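Local coordinates for TraI domain-containing protein (Salmonella typhi, PDB 2IPQ) that is of unknown function, though this C-terminal domain belongs to the TraI C-terminal family of putative conjugal transfer nickase/helicases, which hints at a role in DNA transfer, at residues Phe76-His82 with Gly110-Lys114; Glu97-Gly101 with Ser128-Lys132. Residues are numbered along the deposited sequence.

How the contacts relate
Both contacts reach the same antiparallel sheet, from opposite sides of the chain's centre. Their centres lie about 23 Å apart, and their nearest atoms stay about 7 Å apart. Contact 1 is partly buried. It joins the end of helix 68-77 and the turn after it to strand 105-114, the middle strand of the sheet. Its chemistry is aromatic, with the buried Tyr111 hydroxyl hydrogen-bonded to the carboxylate of Glu77. Contact 2 is a surface contact. It joins the loop after strand 91-96 to the approach of outermost strand 131-133. Here a backbone hydrogen bond and packing round Pro99 replace the ring cluster. In sequence the segments of the two contacts alternate.

Contact 1: residues Phe76-His82 with Gly110-Lys114; sequences FEKMRKH and GYLIK
Tyr111 is the centre of this contact, with His82 and Ile113 next in buried area. Gly110-Lys114 is extended, the last part of strand 105-114. Phe76 and Glu77 belong to helix 68-77, and a type I turn runs from Glu77 to Arg80, with Arg80 N hydrogen-bonded to Glu77 O at 3.2 Å. Arg80 has positive phi (63/47) and turns the chain back to the strand. The CA atoms of His82 and Ile113 are 4.7 Å apart.

Tyr111 (chi1 m, chi2 107°) points its CB toward the helix end. Phe76 (chi1 t) directs its ring edge at the Tyr111 face, centroids 5.3 Å apart and planes at 75°. The edge of Tyr111 in turn meets the face of His82 (chi1 p), ring centroids 5.1 Å apart and planes at 64°. The three rings form an aromatic cluster built from two T-shaped pairs. It packs a helix end and its turn against the middle strand of the five-stranded antiparallel sheet in this TraI C-terminal family domain. Phe11 of helix 4-20 also meets Phe76 edge-to-face, and Phe48 of helix 46-54 touches both Phe76 and Tyr111.

Tyr111 OH donates a very short hydrogen bond of 2.3 Å to Glu77 OE2. The same carboxylate oxygen forms a salt bridge with Arg89.

Ile113 (chi1 m, chi2 t) packs beside the Phe76 ring, its CD1 4.2 Å from Phe76 CZ. Ile113 CG1 lies 4.1 Å from His82 CA, and Ile113 CG2 is 4.0 Å from Lys81 O. At the backbone, His82 CA makes a CA-H...O contact of 3.5 Å with Leu112 O.

Contact 2: residues Glu97-Gly101 with Ser128-Lys132; sequences EEPGG and SLFLK
The chain turns a corner at Glu97 (phi/psi -80/-24), at the end of strand 91-96. Glu98 and Pro99 are extended, and Gly100 (88/23) and Gly101 (57/60) both have positive phi. A CB at Gly100 would clash with Pro99 O, so glycine fits. Facing them, Ser128-Lys132 starts with an ST turn and then enters strand 131-133, an outermost strand of the antiparallel sheet. Ser128 OG (chi1 t) accepts from Phe130 N at 3.2 Å and weakly from Leu131 N at 3.4 Å. Leu129 (-89/-9) and Phe130 (-113/-27) curve the backbone before Leu131 becomes extended. The closest CA atoms are those of Pro99 and Leu129, 4.9 Å apart. Gly100 N donates to Leu129 O at 3.2 Å, with an angle of 154° at the hydrogen. Pro99 CA adds a CA-H...O contact of 3.5 Å to Leu129 O. The loop between strands 91-96 and 105-114 is thereby tied to the turn that leads into strand 131-133. Phe130 also hydrogen-bonds through its backbone to Tyr96, joining this turn to strand 91-96.

The side chains pack round the proline at the surface. Pro99 CB lies 3.8 Å from Leu129 CB (chi1 m, chi2 t). Phe130 (chi1 m, chi2 102°) has the most buried area in the contact. Its CE2 is 4.1 Å from Pro99 CG. The ring edge also meets the corner, where Phe130 CE2 comes within 3.4 Å of Glu97 O.

Contact 1: residues Phe76-His82 with Gly110-Lys114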
loop_
_atom_site.group_PDB
_atom_site.type_symbol
_atom_site.label_atom_id
_atom_site.label_comp_id
_atom_site.label_asym_id
_atom_site.label_seq_id
_atom_site.Cartn_x
_atom_site.Cartn_y
_atom_site.Cartn_z
ATOM N N PHE A 76 -12.636 0.836 0.643
ATOM C CA PHE A 76 -11.542 0.948 -0.325
ATOM C C PHE A 76 -11.714 -0.003 -1.515
ATOM O O PHE A 76 -11.554 0.409 -2.651
ATOM C CB PHE A 76 -10.202 0.666 0.325
ATOM C CG PHE A 76 -9.070 0.569 -0.665
ATOM C CD1 PHE A 76 -8.738 1.663 -1.467
ATOM C CD2 PHE A 76 -8.350 -0.617 -0.802
ATOM C CE1 PHE A 76 -7.694 1.581 -2.385
ATOM C CE2 PHE A 76 -7.300 -0.719 -1.734
ATOM C CZ PHE A 76 -6.975 0.386 -2.514
ATOM N N GLU A 77 -12.014 -1.273 -1.255
ATOM C CA GLU A 77 -12.071 -2.250 -2.350
ATOM C C GLU A 77 -13.157 -1.957 -3.363
ATOM O O GLU A 77 -13.024 -2.299 -4.544
ATOM C CB GLU A 77 -12.248 -3.667 -1.825
ATOM C CG GLU A 77 -10.958 -4.301 -1.283
ATOM C CD GLU A 77 -11.143 -5.789 -1.021
ATOM O OE1 GLU A 77 -12.285 -6.280 -1.215
ATOM O OE2 GLU A 77 -10.167 -6.462 -0.632
ATOM N N LYS A 78 -14.231 -1.322 -2.901
ATOM C CA LYS A 78 -15.368 -1.000 -3.762
ATOM C C LYS A 78 -14.975 -0.006 -4.853
ATOM O O LYS A 78 -15.687 0.172 -5.824
ATOM C CB LYS A 78 -16.544 -0.472 -2.930
ATOM C CG LYS A 78 -17.329 -1.600 -2.247
ATOM C CD LYS A 78 -18.254 -1.122 -1.121
ATOM C CE LYS A 78 -19.451 -2.087 -0.937
ATOM N NZ LYS A 78 -19.071 -3.348 -0.199
HETATM N N MSE A 79 -13.822 0.636 -4.695
HETATM C CA MSE A 79 -13.416 1.653 -5.642
HETATM C C MSE A 79 -12.578 1.102 -6.772
HETATM O O MSE A 79 -12.418 1.755 -7.813
HETATM C CB MSE A 79 -12.648 2.739 -4.936
HETATM C CG MSE A 79 -13.460 3.456 -3.890
HETATM SE SE MSE A 79 -12.181 4.543 -2.949
HETATM C CE MSE A 79 -12.320 6.140 -4.168
ATOM N N ARG A 80 -12.043 -0.097 -6.573
ATOM C CA ARG A 80 -11.405 -0.804 -7.669
ATOM C C ARG A 80 -10.180 -0.038 -8.180
ATOM O O ARG A 80 -10.015 0.140 -9.371
ATOM C CB ARG A 80 -12.413 -0.978 -8.810
ATOM C CG ARG A 80 -13.738 -1.499 -8.313
ATOM C CD ARG A 80 -14.540 -2.177 -9.448
ATOM N NE ARG A 80 -15.859 -2.624 -8.900
ATOM C CZ ARG A 80 -16.173 -3.925 -8.839
ATOM N NH1 ARG A 80 -17.395 -4.255 -8.341
ATOM N NH2 ARG A 80 -15.266 -4.901 -9.293
ATOM N N LYS A 81 -9.323 0.416 -7.279
ATOM C CA LYS A 81 -8.037 0.987 -7.692
ATOM C C LYS A 81 -6.926 -0.061 -7.667
ATOM O O LYS A 81 -5.887 0.091 -8.340
ATOM C CB LYS A 81 -7.650 2.167 -6.789
ATOM C CG LYS A 81 -8.761 3.170 -6.522
ATOM C CD LYS A 81 -9.114 3.920 -7.791
ATOM C CE LYS A 81 -9.334 5.366 -7.502
ATOM N NZ LYS A 81 -10.134 5.975 -8.575
ATOM N N HIS A 82 -7.138 -1.116 -6.883
ATOM C CA HIS A 82 -6.109 -2.126 -6.667
ATOM C C HIS A 82 -6.022 -3.049 -7.883
ATOM O O HIS A 82 -6.996 -3.236 -8.636
ATOM C CB HIS A 82 -6.347 -2.913 -5.369
ATOM C CG HIS A 82 -7.679 -3.602 -5.294
ATOM N ND1 HIS A 82 -8.870 -2.920 -5.131
ATOM C CD2 HIS A 82 -8.004 -4.916 -5.347
ATOM C CE1 HIS A 82 -9.870 -3.787 -5.099
ATOM N NE2 HIS A 82 -9.371 -5.004 -5.233
ATOM N N GLY A 110 -0.854 -7.842 0.953
ATOM C CA GLY A 110 -1.540 -6.596 0.707
ATOM C C GLY A 110 -1.803 -6.400 -0.763
ATOM O O GLY A 110 -1.706 -7.319 -1.546
ATOM N N TYR A 111 -2.110 -5.167 -1.118
ATOM C CA TYR A 111 -2.626 -4.828 -2.425
ATOM C C TYR A 111 -1.481 -4.360 -3.280
ATOM O O TYR A 111 -0.515 -3.803 -2.770
ATOM C CB TYR A 111 -3.629 -3.686 -2.266
ATOM C CG TYR A 111 -4.908 -4.081 -1.558
ATOM C CD1 TYR A 111 -5.165 -3.672 -0.233
ATOM C CD2 TYR A 111 -5.863 -4.858 -2.204
ATOM C CE1 TYR A 111 -6.382 -4.044 0.428
ATOM C CE2 TYR A 111 -7.064 -5.230 -1.569
ATOM C CZ TYR A 111 -7.314 -4.823 -0.259
ATOM O OH TYR A 111 -8.501 -5.207 0.343
ATOM N N LEU A 112 -1.594 -4.578 -4.579
ATOM C CA LEU A 112 -0.787 -3.862 -5.559
ATOM C C LEU A 112 -1.591 -2.787 -6.273
ATOM O O LEU A 112 -2.692 -3.038 -6.741
ATOM C CB LEU A 112 -0.236 -4.842 -6.602
ATOM C CG LEU A 112 0.852 -5.810 -6.103
ATOM C CD1 LEU A 112 1.298 -6.601 -7.282
ATOM C CD2 LEU A 112 1.991 -5.051 -5.544
ATOM N N ILE A 113 -1.048 -1.589 -6.376
ATOM C CA ILE A 113 -1.738 -0.525 -7.090
ATOM C C ILE A 113 -0.813 0.051 -8.151
ATOM O O ILE A 113 0.319 0.429 -7.842
ATOM C CB ILE A 113 -2.090 0.589 -6.097
ATOM C CG1 ILE A 113 -3.053 0.043 -5.039
ATOM C CG2 ILE A 113 -2.619 1.847 -6.830
ATOM C CD1 ILE A 113 -2.993 0.801 -3.742
ATOM N N LYS A 114 -1.295 0.125 -9.386
ATOM C CA LYS A 114 -0.522 0.654 -10.503
ATOM C C LYS A 114 0.025 2.008 -10.137
ATOM O O LYS A 114 -0.734 2.843 -9.641
ATOM C CB LYS A 114 -1.411 0.841 -11.720
ATOM C CG LYS A 114 -1.641 -0.384 -12.533
ATOM C CD LYS A 114 -2.414 -0.045 -13.831
ATOM C CE LYS A 114 -1.612 0.895 -14.729
ATOM N NZ LYS A 114 -2.128 0.958 -16.128
#

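Contact 2: residues Glu97-Gly101 with Ser128-Lys132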
loop_
_atom_site.group_PDB
_atom_site.type_symbol
_atom_site.label_atom_id
_atom_site.label_comp_id
_atom_site.label_asym_id
_atom_site.label_seq_id
_atom_site.Cartn_x
_atom_site.Cartn_y
_atom_site.Cartn_z
ATOM N N GLU A 97 15.082 -6.756 6.492
ATOM C CA GLU A 97 15.767 -5.656 7.196
ATOM C C GLU A 97 17.003 -5.104 6.465
ATOM O O GLU A 97 17.415 -3.961 6.711
ATOM C CB GLU A 97 16.222 -6.130 8.579
ATOM C CG GLU A 97 16.890 -7.489 8.515
ATOM C CD GLU A 97 17.699 -7.876 9.770
ATOM O OE1 GLU A 97 17.473 -7.298 10.872
ATOM O OE2 GLU A 97 18.561 -8.781 9.623
ATOM N N GLU A 98 17.605 -5.924 5.598
ATOM C CA GLU A 98 18.873 -5.582 4.930
ATOM C C GLU A 98 18.554 -5.346 3.451
ATOM O O GLU A 98 17.727 -6.048 2.892
ATOM C CB GLU A 98 19.906 -6.721 5.078
ATOM C CG GLU A 98 20.039 -7.241 6.503
ATOM C CD GLU A 98 21.105 -8.362 6.677
ATOM O OE1 GLU A 98 22.148 -8.410 5.955
ATOM O OE2 GLU A 98 20.895 -9.208 7.573
ATOM N N PRO A 99 19.198 -4.355 2.818
ATOM C CA PRO A 99 18.855 -4.123 1.428
ATOM C C PRO A 99 19.499 -5.203 0.570
ATOM O O PRO A 99 20.581 -5.689 0.905
ATOM C CB PRO A 99 19.476 -2.745 1.126
ATOM C CG PRO A 99 20.030 -2.234 2.435
ATOM C CD PRO A 99 20.253 -3.437 3.285
ATOM N N GLY A 100 18.851 -5.575 -0.525
ATOM C CA GLY A 100 19.328 -6.684 -1.337
ATOM C C GLY A 100 18.774 -8.009 -0.857
ATOM O O GLY A 100 19.363 -9.077 -1.104
ATOM N N GLY A 101 17.638 -7.940 -0.166
ATOM C CA GLY A 101 16.849 -9.115 0.157
ATOM C C GLY A 101 17.591 -10.190 0.932
ATOM O O GLY A 101 17.704 -11.332 0.471
ATOM N N SER A 128 11.595 -0.186 -3.742
ATOM C CA SER A 128 12.021 -0.521 -2.379
ATOM C C SER A 128 13.275 -1.379 -2.421
ATOM O O SER A 128 13.440 -2.214 -3.322
ATOM C CB SER A 128 10.935 -1.304 -1.637
ATOM O OG SER A 128 11.348 -1.536 -0.308
ATOM N N LEU A 129 14.155 -1.183 -1.449
ATOM C CA LEU A 129 15.355 -2.029 -1.343
ATOM C C LEU A 129 15.092 -3.285 -0.489
ATOM O O LEU A 129 15.922 -4.199 -0.425
ATOM C CB LEU A 129 16.514 -1.232 -0.765
ATOM C CG LEU A 129 17.146 -0.134 -1.625
ATOM C CD1 LEU A 129 18.205 0.563 -0.761
ATOM C CD2 LEU A 129 17.807 -0.720 -2.874
ATOM N N PHE A 130 13.930 -3.306 0.148
ATOM C CA PHE A 130 13.633 -4.190 1.279
ATOM C C PHE A 130 12.555 -5.253 0.964
ATOM O O PHE A 130 12.532 -6.341 1.558
ATOM C CB PHE A 130 13.202 -3.328 2.467
ATOM C CG PHE A 130 14.302 -2.387 2.950
ATOM C CD1 PHE A 130 14.285 -1.045 2.621
ATOM C CD2 PHE A 130 15.337 -2.859 3.718
ATOM C CE1 PHE A 130 15.287 -0.192 3.058
ATOM C CE2 PHE A 130 16.341 -2.011 4.165
ATOM C CZ PHE A 130 16.315 -0.683 3.833
ATOM N N LEU A 131 11.673 -4.938 0.020
ATOM C CA LEU A 131 10.523 -5.786 -0.253
ATOM C C LEU A 131 10.761 -6.633 -1.482
ATOM O O LEU A 131 11.199 -6.134 -2.517
ATOM C CB LEU A 131 9.318 -4.918 -0.506
ATOM C CG LEU A 131 8.000 -5.643 -0.663
ATOM C CD1 LEU A 131 7.364 -5.735 0.729
ATOM C CD2 LEU A 131 7.169 -4.832 -1.596
ATOM N N LYS A 132 10.447 -7.913 -1.368
ATOM C CA LYS A 132 10.423 -8.839 -2.492
ATOM C C LYS A 132 8.988 -9.372 -2.627
ATOM O O LYS A 132 8.446 -9.916 -1.669
ATOM C CB LYS A 132 11.394 -9.998 -2.182
ATOM C CG LYS A 132 11.718 -10.919 -3.345
ATOM C CD LYS A 132 11.609 -12.374 -2.932
ATOM C CE LYS A 132 12.927 -12.976 -2.467
ATOM N NZ LYS A 132 12.756 -14.448 -2.169
#